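Local coordinates for N-carbamoylsarcosine amidase related protein (Thermoplasma acidophilum, PDB 3EEF) that probably hydrolyses N-carbamoylsarcosine as a zinc-binding amidase of the isochorismatase-like cysteine hydrolase family, at residues V46-D50 with V75-P81; Y93-Y97 with H126-A131; I110-I116 with Y136-V141. The contacts are given in a common frame with arbitrary orientation. Residue numbers count along the deposited sequence, not the author numbering.

Interaction 1. Residues V46-D50 with V75-P81; sequences VYVND and VIDEIRP. With ZN (zinc ion), chain C.
In the parallel, Rossmann-like sheet of this isochorismatase-type domain, strand residues 46-50 carry a metal ligand at their C-terminal end and are covered on one side by the irregular segment 75-81. The strand is extended throughout. The covering segment is loop except for a short 3-10 turn at Asp77-Glu78, closed by Ile79 N to Ile76 O (3.2 Å) and Arg80 N to Asp77 O (3.1 Å), with a salt bridge from Arg80 NH1 to Asp77 OD1 (3.0 Å). Tyr47 faces Pro81 (CA atoms 8.0 Å apart) and Asn49 faces Val75 (7.5 Å), so side chains of the strand, chiefly Tyr47, bridge the gap between the backbones, burying 222 Å².

Apolar packing centres on Tyr47, in the m rotamer with chi2 near -102°. Pro81 lies over one ring face, its CG 4.0 Å from the ring centroid and 12° off the normal, a CH-pi contact; Tyr47 CE2 also reaches Pro81 CB at 3.6 Å. Val75, chi1 t, brings CG2 to 3.9 Å from Tyr47 CD1. Ile79 CD1 is 4.4 Å from Tyr47 CE1. The Asn49 amide touches the same valine methyl in van der Waals contact, ND2 to Val75 CG2 3.4 Å.

The polar link is one weak hydrogen bond, Tyr47 OH to Ile79 O, 2.9 Å. Ile35 and Arg39 of helix 22-40 also touch Tyr47.

Metal binding lies beyond this packing. Asp50, out of reach of 75-81, shares the zinc with His52, Glu58 and His65, while its OD1 forms a salt bridge with Lys90; Asp50 OD2 binds ZN at 2.0 Å.

Interaction 2. Residues Y93-Y97 with H126-A131; sequences YSGFY and HTAADA
Segment 93-97, an irregular loop following strand 86-90, lies against helical residues 126-131, with Ser94 and Thr127 CA atoms only 4.2 Å apart and 363 Å² buried. Tyr93 (chi1 m) directs its ring edge at the face of His126 (chi1 m): an edge-to-face pair with centroids 5.2 Å apart and planes at 55°. Tyr93 OH hydrogen-bonds to Val160 O, and His126 NE2 to Tyr161 OH, both of the second subunit; the Tyr93 side chain is also about 5 Å from the zinc. Ser94, chi1 t, makes a very short hydrogen bond from OG to Asp130 OD2 (2.4 Å) and accepts one from Phe96 N at 3.0 Å, forming an ST turn. Gly95 N donates to Thr127 OG1 (3.0 Å), whose hydroxyl is also hydrogen-bonded to Cys123 O. Phe96, chi1 m, lies along the helix: CD2 is 3.2 Å from Asp130 CB, and CE2 is 3.4 Å from Thr127 O and 4.1 Å from Ala131 CB. Tyr97 turns outward to Tyr133 of the second subunit. Side-chain hydrogen bonds thus tie the loop to helix 123-133, beside the zinc and at the subunit interface, with Phe96 packed on helix 101-107 while Thr127 and Ala131 rest on strand 112-116.

Interaction 3. Residues I110-I116 with Y136-V141; sequences IDTVVLI and YRIIVV
Ile139, Tyr136 and Val113 have the most surface covered where strands 112-116 and 137-141 run side by side in parallel, their axes 4.7 Å apart at closest approach and inclined by 24°. The register pairs Thr112 with Arg137, Val113 with Ile138, Val114 with Ile139 and Leu115 with Val140. Ile139 (chi1 m, chi2 t) shares a sheet face with Thr112 and Val114: its CD1 is 3.8 Å from Thr112 CG2 and its CB 4.1 Å from Val114 CG2. Its N and O hydrogen-bond to Val113 O (2.9 Å) and Leu115 N (2.8 Å), which flank its partner Val114. Val113, chi1 m, points to the other face with Leu115, setting CG2 4.1 Å from Ile138 CG1 and CG1 4.2 Å from Tyr136 CG; its N donates to Arg137 O (2.8 Å). Tyr136, chi1 m, precedes the strand and presents its ring edge to Ile110 O, CE1 at 3.5 Å; its OH hydrogen-bonds to Asp102 OD1. The ladder begins with Arg137 N to Asp111 O (2.9 Å) and ends with a weak bond, Val141 N to Leu115 O (3.3 Å). With helix 123-133 packed on the Val113, Leu115 and Ile138 face, these strands form a beta-alpha-beta unit of the three-layer alpha/beta fold of isochorismatase-like hydrolases.

How the interactions relate
From the N terminus, strand 3-8 takes a central place in the sheet, beside both strands 45-50 and 112-116. Interaction 1 closes first, bringing the chain back to strand 45-50 after the excursion that supplies three zinc ligands. Interactions 2 and 3 follow it in series and cross each other: 93-97, 110-116, 126-131 and 136-141 alternate, so the helix of interaction 2 links the strands of interaction 3. These two touch, with Ala131 CB 3.8 Å from Val113 CG2, whereas interactions 1 and 2 meet lightly at Val48 CG1 and Gly95 O, 4.2 Å apart. Interactions 1 and 3 share the sheet without touching.

Interaction 1. Residues V46-D50 with V75-P81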
loop_
_atom_site.group_PDB
_atom_site.type_symbol
_atom_site.label_atom_id
_atom_site.label_comp_id
_atom_site.label_asym_id
_atom_site.label_seq_id
_atom_site.Cartn_x
_atom_site.Cartn_y
_atom_site.Cartn_z
ATOM N N VAL A 46 10.146 14.051 11.408
ATOM C CA VAL A 46 10.463 13.186 10.294
ATOM C C VAL A 46 10.720 13.981 9.014
ATOM O O VAL A 46 9.840 14.665 8.521
ATOM C CB VAL A 46 9.291 12.215 10.020
ATOM C CG1 VAL A 46 9.652 11.277 8.860
ATOM C CG2 VAL A 46 8.913 11.441 11.309
ATOM N N TYR A 47 11.924 13.862 8.481
ATOM C CA TYR A 47 12.258 14.477 7.225
ATOM C C TYR A 47 11.963 13.473 6.135
ATOM O O TYR A 47 12.390 12.330 6.217
ATOM C CB TYR A 47 13.742 14.863 7.171
ATOM C CG TYR A 47 14.185 15.945 8.155
ATOM C CD1 TYR A 47 14.388 17.260 7.736
ATOM C CD2 TYR A 47 14.421 15.647 9.490
ATOM C CE1 TYR A 47 14.816 18.236 8.631
ATOM C CE2 TYR A 47 14.836 16.626 10.393
ATOM C CZ TYR A 47 15.035 17.913 9.960
ATOM O OH TYR A 47 15.463 18.871 10.864
ATOM N N VAL A 48 11.233 13.920 5.110
ATOM C CA VAL A 48 10.949 13.112 3.946
ATOM C C VAL A 48 11.508 13.860 2.710
ATOM O O VAL A 48 10.992 14.894 2.345
ATOM C CB VAL A 48 9.427 12.780 3.824
ATOM C CG1 VAL A 48 8.987 11.853 4.907
ATOM C CG2 VAL A 48 8.587 14.017 3.947
ATOM N N ASN A 49 12.551 13.305 2.082
ATOM C CA ASN A 49 13.320 13.955 1.010
ATOM C C ASN A 49 13.380 13.154 -0.261
ATOM O O ASN A 49 13.731 11.966 -0.251
ATOM C CB ASN A 49 14.750 14.144 1.476
ATOM C CG ASN A 49 14.813 14.777 2.822
ATOM O OD1 ASN A 49 14.201 15.822 3.037
ATOM N ND2 ASN A 49 15.510 14.146 3.754
ATOM N N ASP A 50 13.038 13.791 -1.369
ATOM C CA ASP A 50 13.308 13.203 -2.672
ATOM C C ASP A 50 14.721 12.633 -2.729
ATOM O O ASP A 50 15.676 13.269 -2.278
ATOM C CB ASP A 50 13.094 14.223 -3.788
ATOM C CG ASP A 50 11.630 14.297 -4.248
ATOM O OD1 ASP A 50 10.792 13.492 -3.765
ATOM O OD2 ASP A 50 11.331 15.123 -5.139
ATOM N N VAL A 75 19.413 17.467 3.014
ATOM C CA VAL A 75 18.687 18.454 3.819
ATOM C C VAL A 75 19.579 19.672 4.009
ATOM O O VAL A 75 20.772 19.531 4.267
ATOM C CB VAL A 75 18.297 17.877 5.228
ATOM C CG1 VAL A 75 17.852 18.987 6.196
ATOM C CG2 VAL A 75 17.220 16.772 5.109
ATOM N N ILE A 76 18.997 20.861 3.917
ATOM C CA ILE A 76 19.781 22.087 4.060
ATOM C C ILE A 76 20.374 22.160 5.469
ATOM O O ILE A 76 19.746 21.705 6.432
ATOM C CB ILE A 76 18.962 23.359 3.721
ATOM C CG1 ILE A 76 17.856 23.622 4.761
ATOM C CG2 ILE A 76 18.414 23.260 2.305
ATOM C CD1 ILE A 76 17.023 24.878 4.452
ATOM N N ASP A 77 21.589 22.708 5.571
ATOM C CA ASP A 77 22.354 22.753 6.839
ATOM C C ASP A 77 21.659 23.563 7.900
ATOM O O ASP A 77 21.732 23.234 9.073
ATOM C CB ASP A 77 23.768 23.315 6.617
ATOM C CG ASP A 77 24.650 22.359 5.841
ATOM O OD1 ASP A 77 24.479 21.126 6.009
ATOM O OD2 ASP A 77 25.502 22.829 5.068
ATOM N N GLU A 78 20.956 24.603 7.476
ATOM C CA GLU A 78 20.193 25.454 8.392
ATOM C C GLU A 78 19.327 24.652 9.375
ATOM O O GLU A 78 19.209 25.026 10.537
ATOM C CB GLU A 78 19.310 26.433 7.606
ATOM C CG GLU A 78 20.084 27.552 6.874
ATOM C CD GLU A 78 20.612 27.136 5.521
ATOM O OE1 GLU A 78 20.916 25.945 5.323
ATOM O OE2 GLU A 78 20.726 28.007 4.646
ATOM N N ILE A 79 18.721 23.560 8.891
ATOM C CA ILE A 79 17.847 22.692 9.715
ATOM C C ILE A 79 18.342 21.244 9.672
ATOM O O ILE A 79 17.579 20.311 9.578
ATOM C CB ILE A 79 16.359 22.798 9.285
ATOM C CG1 ILE A 79 16.182 22.482 7.785
ATOM C CG2 ILE A 79 15.820 24.191 9.590
ATOM C CD1 ILE A 79 14.742 22.406 7.360
ATOM N N ARG A 80 19.654 21.092 9.715
ATOM C CA ARG A 80 20.293 19.809 9.769
ATOM C C ARG A 80 19.561 18.921 10.751
ATOM O O ARG A 80 19.169 19.362 11.835
ATOM C CB ARG A 80 21.739 19.988 10.227
ATOM C CG ARG A 80 22.704 18.977 9.675
ATOM C CD ARG A 80 24.064 19.014 10.412
ATOM N NE ARG A 80 24.491 20.366 10.805
ATOM C CZ ARG A 80 25.164 21.233 10.038
ATOM N NH1 ARG A 80 25.504 20.929 8.784
ATOM N NH2 ARG A 80 25.493 22.429 10.533
ATOM N N PRO A 81 19.357 17.663 10.376
ATOM C CA PRO A 81 18.664 16.811 11.314
ATOM C C PRO A 81 19.573 16.434 12.482
ATOM O O PRO A 81 20.781 16.302 12.288
ATOM C CB PRO A 81 18.298 15.580 10.474
ATOM C CG PRO A 81 18.525 15.994 9.053
ATOM C CD PRO A 81 19.607 16.988 9.098
HETATM ZN ZN ZN C . 10.706 14.772 -7.034
#

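Interaction 2. Residues Y93-Y97 with H126-A131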
loop_
_atom_site.group_PDB
_atom_site.type_symbol
_atom_site.label_atom_id
_atom_site.label_comp_id
_atom_site.label_asym_id
_atom_site.label_seq_id
_atom_site.Cartn_x
_atom_site.Cartn_y
_atom_site.Cartn_z
ATOM N N TYR A 93 5.853 12.043 -5.036
ATOM C CA TYR A 93 5.483 13.323 -4.393
ATOM C C TYR A 93 5.142 13.134 -2.919
ATOM O O TYR A 93 5.676 13.855 -2.061
ATOM C CB TYR A 93 4.310 13.981 -5.108
ATOM C CG TYR A 93 4.554 14.346 -6.568
ATOM C CD1 TYR A 93 5.768 14.906 -6.992
ATOM C CD2 TYR A 93 3.543 14.209 -7.506
ATOM C CE1 TYR A 93 5.958 15.260 -8.306
ATOM C CE2 TYR A 93 3.734 14.559 -8.834
ATOM C CZ TYR A 93 4.930 15.090 -9.227
ATOM O OH TYR A 93 5.097 15.401 -10.562
ATOM N N SER A 94 4.256 12.171 -2.633
ATOM C CA SER A 94 3.853 11.886 -1.267
ATOM C C SER A 94 4.951 11.274 -0.410
ATOM O O SER A 94 5.593 10.295 -0.807
ATOM C CB SER A 94 2.665 10.930 -1.243
ATOM O OG SER A 94 2.355 10.606 0.104
ATOM N N GLY A 95 5.116 11.809 0.793
ATOM C CA GLY A 95 6.003 11.221 1.797
ATOM C C GLY A 95 5.668 9.813 2.237
ATOM O O GLY A 95 6.495 9.158 2.870
ATOM N N PHE A 96 4.458 9.341 1.914
ATOM C CA PHE A 96 4.029 7.994 2.281
ATOM C C PHE A 96 4.310 6.941 1.235
ATOM O O PHE A 96 4.463 5.770 1.583
ATOM C CB PHE A 96 2.534 7.957 2.519
ATOM C CG PHE A 96 2.092 8.698 3.744
ATOM C CD1 PHE A 96 2.008 8.048 4.978
ATOM C CD2 PHE A 96 1.726 10.032 3.676
ATOM C CE1 PHE A 96 1.566 8.736 6.150
ATOM C CE2 PHE A 96 1.293 10.745 4.869
ATOM C CZ PHE A 96 1.226 10.084 6.081
ATOM N N TYR A 97 4.348 7.320 -0.047
ATOM C CA TYR A 97 4.472 6.314 -1.090
ATOM C C TYR A 97 5.844 5.654 -1.135
ATOM O O TYR A 97 6.905 6.303 -1.382
ATOM C CB TYR A 97 4.146 6.838 -2.475
ATOM C CG TYR A 97 3.927 5.656 -3.430
ATOM C CD1 TYR A 97 4.892 5.282 -4.363
ATOM C CD2 TYR A 97 2.789 4.872 -3.332
ATOM C CE1 TYR A 97 4.708 4.199 -5.195
ATOM C CE2 TYR A 97 2.598 3.789 -4.168
ATOM C CZ TYR A 97 3.576 3.471 -5.090
ATOM O OH TYR A 97 3.398 2.420 -5.925
ATOM N N HIS A 126 0.357 16.459 -1.574
ATOM C CA HIS A 126 0.271 15.031 -1.848
ATOM C C HIS A 126 0.472 14.213 -0.582
ATOM O O HIS A 126 -0.253 13.268 -0.318
ATOM C CB HIS A 126 1.249 14.652 -2.961
ATOM C CG HIS A 126 0.729 14.975 -4.324
ATOM N ND1 HIS A 126 0.761 16.249 -4.842
ATOM C CD2 HIS A 126 0.067 14.217 -5.231
ATOM C CE1 HIS A 126 0.173 16.252 -6.025
ATOM N NE2 HIS A 126 -0.240 15.031 -6.295
ATOM N N THR A 127 1.465 14.581 0.205
ATOM C CA THR A 127 1.619 14.026 1.534
ATOM C C THR A 127 0.340 14.208 2.371
ATOM O O THR A 127 -0.069 13.291 3.081
ATOM C CB THR A 127 2.797 14.692 2.207
ATOM O OG1 THR A 127 3.927 14.494 1.352
ATOM C CG2 THR A 127 3.075 14.081 3.607
ATOM N N ALA A 128 -0.283 15.381 2.286
ATOM C CA ALA A 128 -1.525 15.700 3.032
ATOM C C ALA A 128 -2.629 14.720 2.661
ATOM O O ALA A 128 -3.292 14.144 3.524
ATOM C CB ALA A 128 -1.980 17.130 2.718
ATOM N N ALA A 129 -2.802 14.529 1.360
ATOM C CA ALA A 129 -3.793 13.614 0.805
ATOM C C ALA A 129 -3.669 12.237 1.421
ATOM O O ALA A 129 -4.654 11.649 1.907
ATOM C CB ALA A 129 -3.628 13.535 -0.740
ATOM N N ASP A 130 -2.456 11.723 1.414
ATOM C CA ASP A 130 -2.221 10.376 1.954
ATOM C C ASP A 130 -2.468 10.274 3.448
ATOM O O ASP A 130 -2.850 9.213 3.924
ATOM C CB ASP A 130 -0.815 9.912 1.654
ATOM C CG ASP A 130 -0.698 9.233 0.293
ATOM O OD1 ASP A 130 -1.724 8.711 -0.203
ATOM O OD2 ASP A 130 0.429 9.218 -0.264
ATOM N N ALA A 131 -2.175 11.355 4.180
ATOM C CA ALA A 131 -2.417 11.473 5.620
ATOM C C ALA A 131 -3.892 11.304 5.899
ATOM O O ALA A 131 -4.287 10.542 6.776
ATOM C CB ALA A 131 -1.954 12.862 6.100
#

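Interaction 3. Residues I110-I116 with Y136-V141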
loop_
_atom_site.group_PDB
_atom_site.type_symbol
_atom_site.label_atom_id
_atom_site.label_comp_id
_atom_site.label_asym_id
_atom_site.label_seq_id
_atom_site.Cartn_x
_atom_site.Cartn_y
_atom_site.Cartn_z
ATOM N N ILE A 110 0.774 8.311 16.785
ATOM C CA ILE A 110 0.433 9.633 16.244
ATOM C C ILE A 110 -0.976 9.709 15.672
ATOM O O ILE A 110 -1.440 8.766 15.052
ATOM C CB ILE A 110 1.405 10.057 15.139
ATOM C CG1 ILE A 110 2.818 10.191 15.698
ATOM C CG2 ILE A 110 0.971 11.367 14.505
ATOM C CD1 ILE A 110 2.936 11.047 16.949
ATOM N N ASP A 111 -1.656 10.836 15.890
ATOM C CA ASP A 111 -2.987 11.035 15.310
ATOM C C ASP A 111 -3.127 12.331 14.488
ATOM O O ASP A 111 -4.157 12.566 13.863
ATOM C CB ASP A 111 -4.050 10.984 16.416
ATOM C CG ASP A 111 -3.900 12.126 17.412
ATOM O OD1 ASP A 111 -3.058 13.014 17.170
ATOM O OD2 ASP A 111 -4.613 12.124 18.433
ATOM N N THR A 112 -2.083 13.157 14.465
ATOM C CA THR A 112 -2.096 14.415 13.755
ATOM C C THR A 112 -0.738 14.618 13.123
ATOM O O THR A 112 0.294 14.420 13.793
ATOM C CB THR A 112 -2.362 15.575 14.709
ATOM O OG1 THR A 112 -3.581 15.325 15.407
ATOM C CG2 THR A 112 -2.484 16.937 13.949
ATOM N N VAL A 113 -0.723 15.003 11.849
ATOM C CA VAL A 113 0.534 15.359 11.202
ATOM C C VAL A 113 0.611 16.842 11.050
ATOM O O VAL A 113 -0.367 17.499 10.680
ATOM C CB VAL A 113 0.721 14.676 9.801
ATOM C CG1 VAL A 113 0.935 13.154 9.991
ATOM C CG2 VAL A 113 -0.436 14.975 8.883
ATOM N N VAL A 114 1.761 17.391 11.384
ATOM C CA VAL A 114 2.010 18.814 11.112
ATOM C C VAL A 114 2.952 18.888 9.955
ATOM O O VAL A 114 4.025 18.292 9.997
ATOM C CB VAL A 114 2.630 19.530 12.311
ATOM C CG1 VAL A 114 2.816 21.006 11.982
ATOM C CG2 VAL A 114 1.737 19.340 13.526
ATOM N N LEU A 115 2.542 19.594 8.916
ATOM C CA LEU A 115 3.257 19.589 7.625
ATOM C C LEU A 115 3.951 20.921 7.344
ATOM O O LEU A 115 3.335 21.968 7.394
ATOM C CB LEU A 115 2.268 19.319 6.483
ATOM C CG LEU A 115 1.514 18.011 6.502
ATOM C CD1 LEU A 115 0.534 17.944 5.320
ATOM C CD2 LEU A 115 2.506 16.849 6.461
ATOM N N ILE A 116 5.237 20.870 7.056
ATOM C CA ILE A 116 5.949 22.020 6.558
ATOM C C ILE A 116 6.852 21.593 5.398
ATOM O O ILE A 116 7.128 20.388 5.223
ATOM C CB ILE A 116 6.783 22.670 7.689
ATOM C CG1 ILE A 116 7.961 21.797 8.106
ATOM C CG2 ILE A 116 5.895 22.966 8.910
ATOM C CD1 ILE A 116 8.834 22.457 9.187
ATOM N N TYR A 136 -5.252 10.401 9.711
ATOM C CA TYR A 136 -4.599 11.454 10.474
ATOM C C TYR A 136 -5.375 12.760 10.364
ATOM O O TYR A 136 -6.020 13.024 9.343
ATOM C CB TYR A 136 -3.178 11.686 9.956
ATOM C CG TYR A 136 -2.311 10.481 10.154
ATOM C CD1 TYR A 136 -1.790 10.189 11.410
ATOM C CD2 TYR A 136 -2.073 9.594 9.121
ATOM C CE1 TYR A 136 -1.024 9.066 11.624
ATOM C CE2 TYR A 136 -1.317 8.440 9.329
ATOM C CZ TYR A 136 -0.791 8.190 10.580
ATOM O OH TYR A 136 -0.037 7.071 10.806
ATOM N N ARG A 137 -5.315 13.579 11.410
ATOM C CA ARG A 137 -5.686 15.001 11.278
ATOM C C ARG A 137 -4.484 15.747 10.741
ATOM O O ARG A 137 -3.336 15.293 10.889
ATOM C CB ARG A 137 -6.115 15.626 12.604
ATOM C CG ARG A 137 -7.370 15.005 13.222
ATOM C CD ARG A 137 -8.657 15.302 12.419
ATOM N NE ARG A 137 -8.853 16.732 12.121
ATOM C CZ ARG A 137 -9.123 17.701 13.019
ATOM N NH1 ARG A 137 -9.231 17.427 14.322
ATOM N NH2 ARG A 137 -9.291 18.969 12.610
ATOM N N ILE A 138 -4.753 16.891 10.102
ATOM C CA ILE A 138 -3.734 17.612 9.376
ATOM C C ILE A 138 -3.632 19.074 9.790
ATOM O O ILE A 138 -4.640 19.775 9.843
ATOM C CB ILE A 138 -3.989 17.567 7.853
ATOM C CG1 ILE A 138 -4.033 16.097 7.347
ATOM C CG2 ILE A 138 -2.897 18.397 7.116
ATOM C CD1 ILE A 138 -4.743 15.842 5.966
ATOM N N ILE A 139 -2.402 19.528 10.028
ATOM C CA ILE A 139 -2.099 20.906 10.304
ATOM C C ILE A 139 -0.999 21.296 9.350
ATOM O O ILE A 139 -0.072 20.517 9.129
ATOM C CB ILE A 139 -1.571 21.082 11.776
ATOM C CG1 ILE A 139 -2.668 20.680 12.779
ATOM C CG2 ILE A 139 -1.054 22.515 12.037
ATOM C CD1 ILE A 139 -2.204 20.708 14.251
ATOM N N VAL A 140 -1.111 22.491 8.782
ATOM C CA VAL A 140 -0.095 23.062 7.919
ATOM C C VAL A 140 0.386 24.416 8.465
ATOM O O VAL A 140 -0.412 25.249 8.839
ATOM C CB VAL A 140 -0.663 23.263 6.509
ATOM C CG1 VAL A 140 0.448 23.695 5.540
ATOM C CG2 VAL A 140 -1.316 21.992 6.036
ATOM N N VAL A 141 1.698 24.613 8.537
ATOM C CA VAL A 141 2.279 25.866 9.007
ATOM C C VAL A 141 2.544 26.800 7.833
ATOM O O VAL A 141 3.601 26.728 7.238
ATOM C CB VAL A 141 3.570 25.585 9.784
ATOM C CG1 VAL A 141 4.158 26.872 10.395
ATOM C CG2 VAL A 141 3.277 24.548 10.857
#